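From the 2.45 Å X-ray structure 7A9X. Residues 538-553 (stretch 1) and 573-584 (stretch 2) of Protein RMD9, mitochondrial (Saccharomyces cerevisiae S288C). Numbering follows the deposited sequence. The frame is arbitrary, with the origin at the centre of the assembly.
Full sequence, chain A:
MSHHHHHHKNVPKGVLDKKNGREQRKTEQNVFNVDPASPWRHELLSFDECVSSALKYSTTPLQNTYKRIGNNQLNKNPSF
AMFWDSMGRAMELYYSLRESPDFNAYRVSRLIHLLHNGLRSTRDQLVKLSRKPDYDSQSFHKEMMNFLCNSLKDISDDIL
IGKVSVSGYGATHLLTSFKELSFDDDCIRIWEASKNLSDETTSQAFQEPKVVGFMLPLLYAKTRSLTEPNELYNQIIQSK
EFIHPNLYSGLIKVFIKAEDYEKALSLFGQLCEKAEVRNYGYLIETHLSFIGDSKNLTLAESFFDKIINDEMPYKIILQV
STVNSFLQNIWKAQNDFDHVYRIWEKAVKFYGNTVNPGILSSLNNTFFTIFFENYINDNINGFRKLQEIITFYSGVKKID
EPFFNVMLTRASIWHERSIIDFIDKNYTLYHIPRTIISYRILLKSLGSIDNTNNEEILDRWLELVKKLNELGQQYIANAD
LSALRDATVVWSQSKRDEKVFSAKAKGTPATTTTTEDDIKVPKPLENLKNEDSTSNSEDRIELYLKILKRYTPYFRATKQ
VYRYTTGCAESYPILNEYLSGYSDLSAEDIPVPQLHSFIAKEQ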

# COMPACT_ATOMS: atom_id res chain seq x y z
N GLU A 538 -29.73 -19.65 19.83
CA GLU A 538 -29.92 -18.61 20.84
C GLU A 538 -28.62 -18.03 21.36
O GLU A 538 -28.65 -16.98 22.01
CB GLU A 538 -30.75 -19.15 22.02
CG GLU A 538 -32.16 -19.58 21.66
CD GLU A 538 -32.26 -21.05 21.33
OE1 GLU A 538 -31.33 -21.80 21.66
OE2 GLU A 538 -33.28 -21.45 20.73
N ASP A 539 -27.48 -18.67 21.10
CA ASP A 539 -26.20 -18.21 21.63
C ASP A 539 -25.12 -18.39 20.58
O ASP A 539 -24.86 -19.51 20.14
CB ASP A 539 -25.84 -18.97 22.91
CG ASP A 539 -24.80 -18.25 23.74
OD1 ASP A 539 -23.75 -17.85 23.19
OD2 ASP A 539 -25.03 -18.06 24.95
N ARG A 540 -24.49 -17.28 20.18
CA ARG A 540 -23.41 -17.32 19.20
C ARG A 540 -22.05 -17.57 19.83
O ARG A 540 -21.17 -18.14 19.18
CB ARG A 540 -23.36 -16.02 18.40
CG ARG A 540 -24.64 -15.66 17.68
CD ARG A 540 -24.41 -14.48 16.76
NE ARG A 540 -25.64 -13.96 16.18
CZ ARG A 540 -25.69 -12.99 15.27
NH1 ARG A 540 -26.86 -12.58 14.80
NH2 ARG A 540 -24.57 -12.43 14.84
N ILE A 541 -21.84 -17.14 21.08
CA ILE A 541 -20.54 -17.32 21.72
C ILE A 541 -20.26 -18.80 21.96
O ILE A 541 -19.12 -19.26 21.84
CB ILE A 541 -20.46 -16.50 23.02
CG1 ILE A 541 -20.54 -15.01 22.71
CG2 ILE A 541 -19.19 -16.82 23.79
CD1 ILE A 541 -20.42 -14.12 23.92
N GLU A 542 -21.30 -19.57 22.27
CA GLU A 542 -21.12 -21.01 22.45
C GLU A 542 -20.74 -21.69 21.14
O GLU A 542 -19.86 -22.56 21.12
CB GLU A 542 -22.39 -21.63 23.03
CG GLU A 542 -22.77 -21.06 24.39
CD GLU A 542 -23.87 -21.85 25.06
OE1 GLU A 542 -23.80 -22.06 26.29
OE2 GLU A 542 -24.82 -22.26 24.35
N LEU A 543 -21.38 -21.30 20.04
CA LEU A 543 -20.99 -21.83 18.74
C LEU A 543 -19.57 -21.43 18.38
O LEU A 543 -18.81 -22.22 17.80
CB LEU A 543 -21.97 -21.35 17.66
CG LEU A 543 -21.68 -21.83 16.24
CD1 LEU A 543 -21.84 -23.34 16.14
CD2 LEU A 543 -22.57 -21.12 15.24
N TYR A 544 -19.18 -20.20 18.74
CA TYR A 544 -17.83 -19.72 18.46
C TYR A 544 -16.79 -20.56 19.19
O TYR A 544 -15.78 -20.96 18.60
CB TYR A 544 -17.73 -18.25 18.85
CG TYR A 544 -16.33 -17.69 18.92
CD1 TYR A 544 -15.65 -17.33 17.76
CD2 TYR A 544 -15.70 -17.50 20.14
CE1 TYR A 544 -14.38 -16.81 17.82
CE2 TYR A 544 -14.43 -16.98 20.21
CZ TYR A 544 -13.77 -16.63 19.04
OH TYR A 544 -12.50 -16.11 19.10
N LEU A 545 -17.01 -20.83 20.47
CA LEU A 545 -16.06 -21.63 21.24
C LEU A 545 -16.08 -23.09 20.80
O LEU A 545 -15.08 -23.80 20.96
CB LEU A 545 -16.36 -21.52 22.73
CG LEU A 545 -16.09 -20.15 23.35
CD1 LEU A 545 -16.61 -20.11 24.78
CD2 LEU A 545 -14.61 -19.83 23.31
N LYS A 546 -17.21 -23.56 20.27
CA LYS A 546 -17.27 -24.94 19.79
C LYS A 546 -16.45 -25.12 18.52
O LYS A 546 -15.74 -26.13 18.38
CB LYS A 546 -18.73 -25.34 19.55
CG LYS A 546 -18.90 -26.70 18.91
CD LYS A 546 -20.36 -26.99 18.62
CE LYS A 546 -21.18 -26.99 19.90
NZ LYS A 546 -22.60 -27.33 19.62
N ILE A 547 -16.52 -24.16 17.60
CA ILE A 547 -15.76 -24.26 16.36
C ILE A 547 -14.27 -24.10 16.62
O ILE A 547 -13.44 -24.77 16.00
CB ILE A 547 -16.27 -23.23 15.34
CG1 ILE A 547 -17.77 -23.44 15.09
CG2 ILE A 547 -15.50 -23.34 14.04
CD1 ILE A 547 -18.38 -22.40 14.19
N LEU A 548 -13.90 -23.21 17.55
CA LEU A 548 -12.50 -23.04 17.91
C LEU A 548 -11.89 -24.35 18.39
O LEU A 548 -10.83 -24.78 17.92
CB LEU A 548 -12.35 -21.96 18.97
CG LEU A 548 -12.43 -20.50 18.55
CD1 LEU A 548 -12.11 -19.61 19.75
CD2 LEU A 548 -11.49 -20.21 17.40
N LYS A 549 -12.56 -25.01 19.34
CA LYS A 549 -12.04 -26.27 19.87
C LYS A 549 -12.12 -27.38 18.84
O LYS A 549 -11.26 -28.27 18.82
CB LYS A 549 -12.81 -26.65 21.14
CG LYS A 549 -12.06 -27.60 22.05
CD LYS A 549 -12.74 -27.69 23.41
CE LYS A 549 -11.95 -28.56 24.37
NZ LYS A 549 -11.86 -29.97 23.90
N ARG A 550 -13.13 -27.35 17.96
CA ARG A 550 -13.26 -28.40 16.95
C ARG A 550 -12.20 -28.27 15.86
O ARG A 550 -11.69 -29.28 15.37
CB ARG A 550 -14.66 -28.37 16.35
CG ARG A 550 -14.90 -29.41 15.25
CD ARG A 550 -14.67 -30.82 15.76
NE ARG A 550 -15.00 -31.83 14.76
CZ ARG A 550 -16.17 -32.45 14.67
NH1 ARG A 550 -16.38 -33.35 13.72
NH2 ARG A 550 -17.14 -32.17 15.53
N TYR A 551 -11.86 -27.05 15.48
CA TYR A 551 -10.94 -26.80 14.37
C TYR A 551 -9.55 -26.39 14.83
O TYR A 551 -8.73 -25.97 14.00
CB TYR A 551 -11.52 -25.75 13.43
CG TYR A 551 -12.62 -26.27 12.54
CD1 TYR A 551 -13.92 -26.42 13.02
CD2 TYR A 551 -12.37 -26.61 11.22
CE1 TYR A 551 -14.93 -26.89 12.21
CE2 TYR A 551 -13.37 -27.09 10.40
CZ TYR A 551 -14.65 -27.23 10.90
OH TYR A 551 -15.65 -27.71 10.08
N THR A 552 -9.25 -26.52 16.13
CA THR A 552 -7.91 -26.20 16.62
C THR A 552 -6.79 -26.98 15.93
O THR A 552 -5.76 -26.36 15.61
CB THR A 552 -7.86 -26.42 18.14
OG1 THR A 552 -8.67 -25.43 18.79
CG2 THR A 552 -6.44 -26.32 18.67
N PRO A 553 -6.90 -28.29 15.68
CA PRO A 553 -5.79 -28.99 15.01
C PRO A 553 -5.46 -28.46 13.62
O PRO A 553 -4.36 -28.71 13.13
CB PRO A 553 -6.28 -30.45 14.94
CG PRO A 553 -7.76 -30.36 15.09
CD PRO A 553 -7.98 -29.23 16.04
N PRO A 573 -15.08 -8.35 26.92
CA PRO A 573 -15.17 -9.04 28.22
C PRO A 573 -16.32 -10.02 28.34
O PRO A 573 -16.34 -10.81 29.29
CB PRO A 573 -15.32 -7.88 29.22
CG PRO A 573 -14.82 -6.67 28.49
CD PRO A 573 -15.19 -6.89 27.06
N ILE A 574 -17.29 -10.01 27.41
CA ILE A 574 -18.38 -10.98 27.48
C ILE A 574 -17.86 -12.40 27.26
O ILE A 574 -18.56 -13.37 27.57
CB ILE A 574 -19.48 -10.62 26.46
CG1 ILE A 574 -20.77 -11.39 26.78
CG2 ILE A 574 -19.02 -10.90 25.04
CD1 ILE A 574 -21.91 -11.10 25.83
N LEU A 575 -16.64 -12.54 26.74
CA LEU A 575 -16.05 -13.86 26.59
C LEU A 575 -15.59 -14.44 27.93
O LEU A 575 -15.47 -15.66 28.05
CB LEU A 575 -14.87 -13.79 25.61
CG LEU A 575 -14.56 -15.04 24.78
CD1 LEU A 575 -15.80 -15.50 24.03
CD2 LEU A 575 -13.43 -14.76 23.81
N ASN A 576 -15.35 -13.58 28.93
CA ASN A 576 -14.86 -14.07 30.22
C ASN A 576 -15.90 -14.93 30.93
O ASN A 576 -15.54 -15.83 31.69
CB ASN A 576 -14.45 -12.89 31.11
CG ASN A 576 -13.08 -12.34 30.76
OD1 ASN A 576 -12.15 -13.10 30.49
ND2 ASN A 576 -12.96 -11.02 30.76
N GLU A 577 -17.19 -14.66 30.72
CA GLU A 577 -18.22 -15.43 31.40
C GLU A 577 -18.50 -16.77 30.73
O GLU A 577 -19.28 -17.56 31.27
CB GLU A 577 -19.51 -14.62 31.50
CG GLU A 577 -20.04 -14.10 30.18
CD GLU A 577 -21.15 -13.08 30.35
OE1 GLU A 577 -22.33 -13.47 30.40
OE2 GLU A 577 -20.83 -11.87 30.45
N TYR A 578 -17.89 -17.04 29.58
CA TYR A 578 -18.04 -18.32 28.89
C TYR A 578 -16.79 -19.18 28.96
O TYR A 578 -16.80 -20.31 28.46
CB TYR A 578 -18.39 -18.08 27.41
CG TYR A 578 -19.80 -17.58 27.16
CD1 TYR A 578 -20.11 -16.24 27.29
CD2 TYR A 578 -20.80 -18.45 26.76
CE1 TYR A 578 -21.39 -15.78 27.05
CE2 TYR A 578 -22.08 -18.01 26.52
CZ TYR A 578 -22.37 -16.67 26.66
OH TYR A 578 -23.65 -16.22 26.42
N LEU A 579 -15.72 -18.69 29.59
CA LEU A 579 -14.39 -19.26 29.44
C LEU A 579 -13.91 -20.10 30.61
O LEU A 579 -12.89 -20.79 30.48
CB LEU A 579 -13.36 -18.14 29.19
CG LEU A 579 -12.89 -17.96 27.75
CD1 LEU A 579 -14.01 -18.22 26.75
CD2 LEU A 579 -12.29 -16.56 27.56
N SER A 580 -14.61 -20.08 31.75
CA SER A 580 -14.18 -20.90 32.87
C SER A 580 -14.32 -22.39 32.59
O SER A 580 -13.69 -23.20 33.27
CB SER A 580 -14.97 -20.54 34.13
OG SER A 580 -14.59 -19.26 34.61
N GLY A 581 -15.12 -22.77 31.59
CA GLY A 581 -15.31 -24.17 31.26
C GLY A 581 -14.99 -24.50 29.82
O GLY A 581 -15.69 -25.31 29.20
N TYR A 582 -13.93 -23.89 29.28
CA TYR A 582 -13.55 -24.15 27.90
C TYR A 582 -12.79 -25.45 27.75
O TYR A 582 -12.83 -26.08 26.68
CB TYR A 582 -12.73 -22.97 27.36
CG TYR A 582 -12.20 -23.19 25.96
CD1 TYR A 582 -13.06 -23.30 24.88
CD2 TYR A 582 -10.83 -23.30 25.72
CE1 TYR A 582 -12.58 -23.51 23.60
CE2 TYR A 582 -10.34 -23.51 24.45
CZ TYR A 582 -11.22 -23.61 23.39
OH TYR A 582 -10.74 -23.82 22.12
N SER A 583 -12.10 -25.89 28.80
CA SER A 583 -11.30 -27.11 28.71
C SER A 583 -12.18 -28.35 28.57
O SER A 583 -11.79 -29.31 27.90
CB SER A 583 -10.39 -27.23 29.93
OG SER A 583 -11.15 -27.22 31.13
N ASP A 584 -13.36 -28.35 29.19
CA ASP A 584 -14.23 -29.52 29.16
C ASP A 584 -15.28 -29.45 28.06
O ASP A 584 -16.13 -30.35 27.98
CB ASP A 584 -14.92 -29.68 30.52

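Stretch 1 is built around a helix, and stretch 2, a 3-10 segment at 573-575 and the turns that follow it, runs along one side of it. By CA positions, I541 lies nearest L575, E542 nearest Y578 and L545 nearest Y582, so both chains advance in the same direction, and together they bury 601 Å².

At the start of the helix D539, with chi1 in the t well, does two jobs. Its OD1 caps the helix, accepting from E542 N at 3.1 Å and, through a weak bond, from I541 N at 2.9 Å. D539 OD2 is left to accept from Y578 OH at 2.7 Å, the one hydrogen bond between the stretches. The carboxylate oxygen sits near the plane of the tyrosine ring, at its edge.

The m rotamer of Y578 (chi1 -72°) carries its ring along the helix start, where one face receives I541. I541 CG2 lies 3.7 Å from the centroid of the Y578 ring and 18° off its normal, a CH-pi contact. I541 CG2 also lies 3.6 Å from L575 CD1, while the extended chi2 of I541 (t) sends CD1 to within 3.7 Å of I574 CG2. L575 points sideways from its CA, yet its t, p conformation brings its end back to the helix.

One turn on, L545 repeats the m, t rotamer of I541. Its CD1 packs 3.8 Å from both Y578 CB and L579 CD1, and its CD2 lies 4.1 Å from Y582 CD1. Y582 also starts sideways, but chi1 of 176° extends the ring over the helix, with L545 O at its edge, 3.6 Å from Y582 CE1. Beyond it, K549 places its aliphatic chain against stretch 2: K549 CB is 3.6 Å from Y582 OH, and K549 CE 3.5 Å from Y582 O.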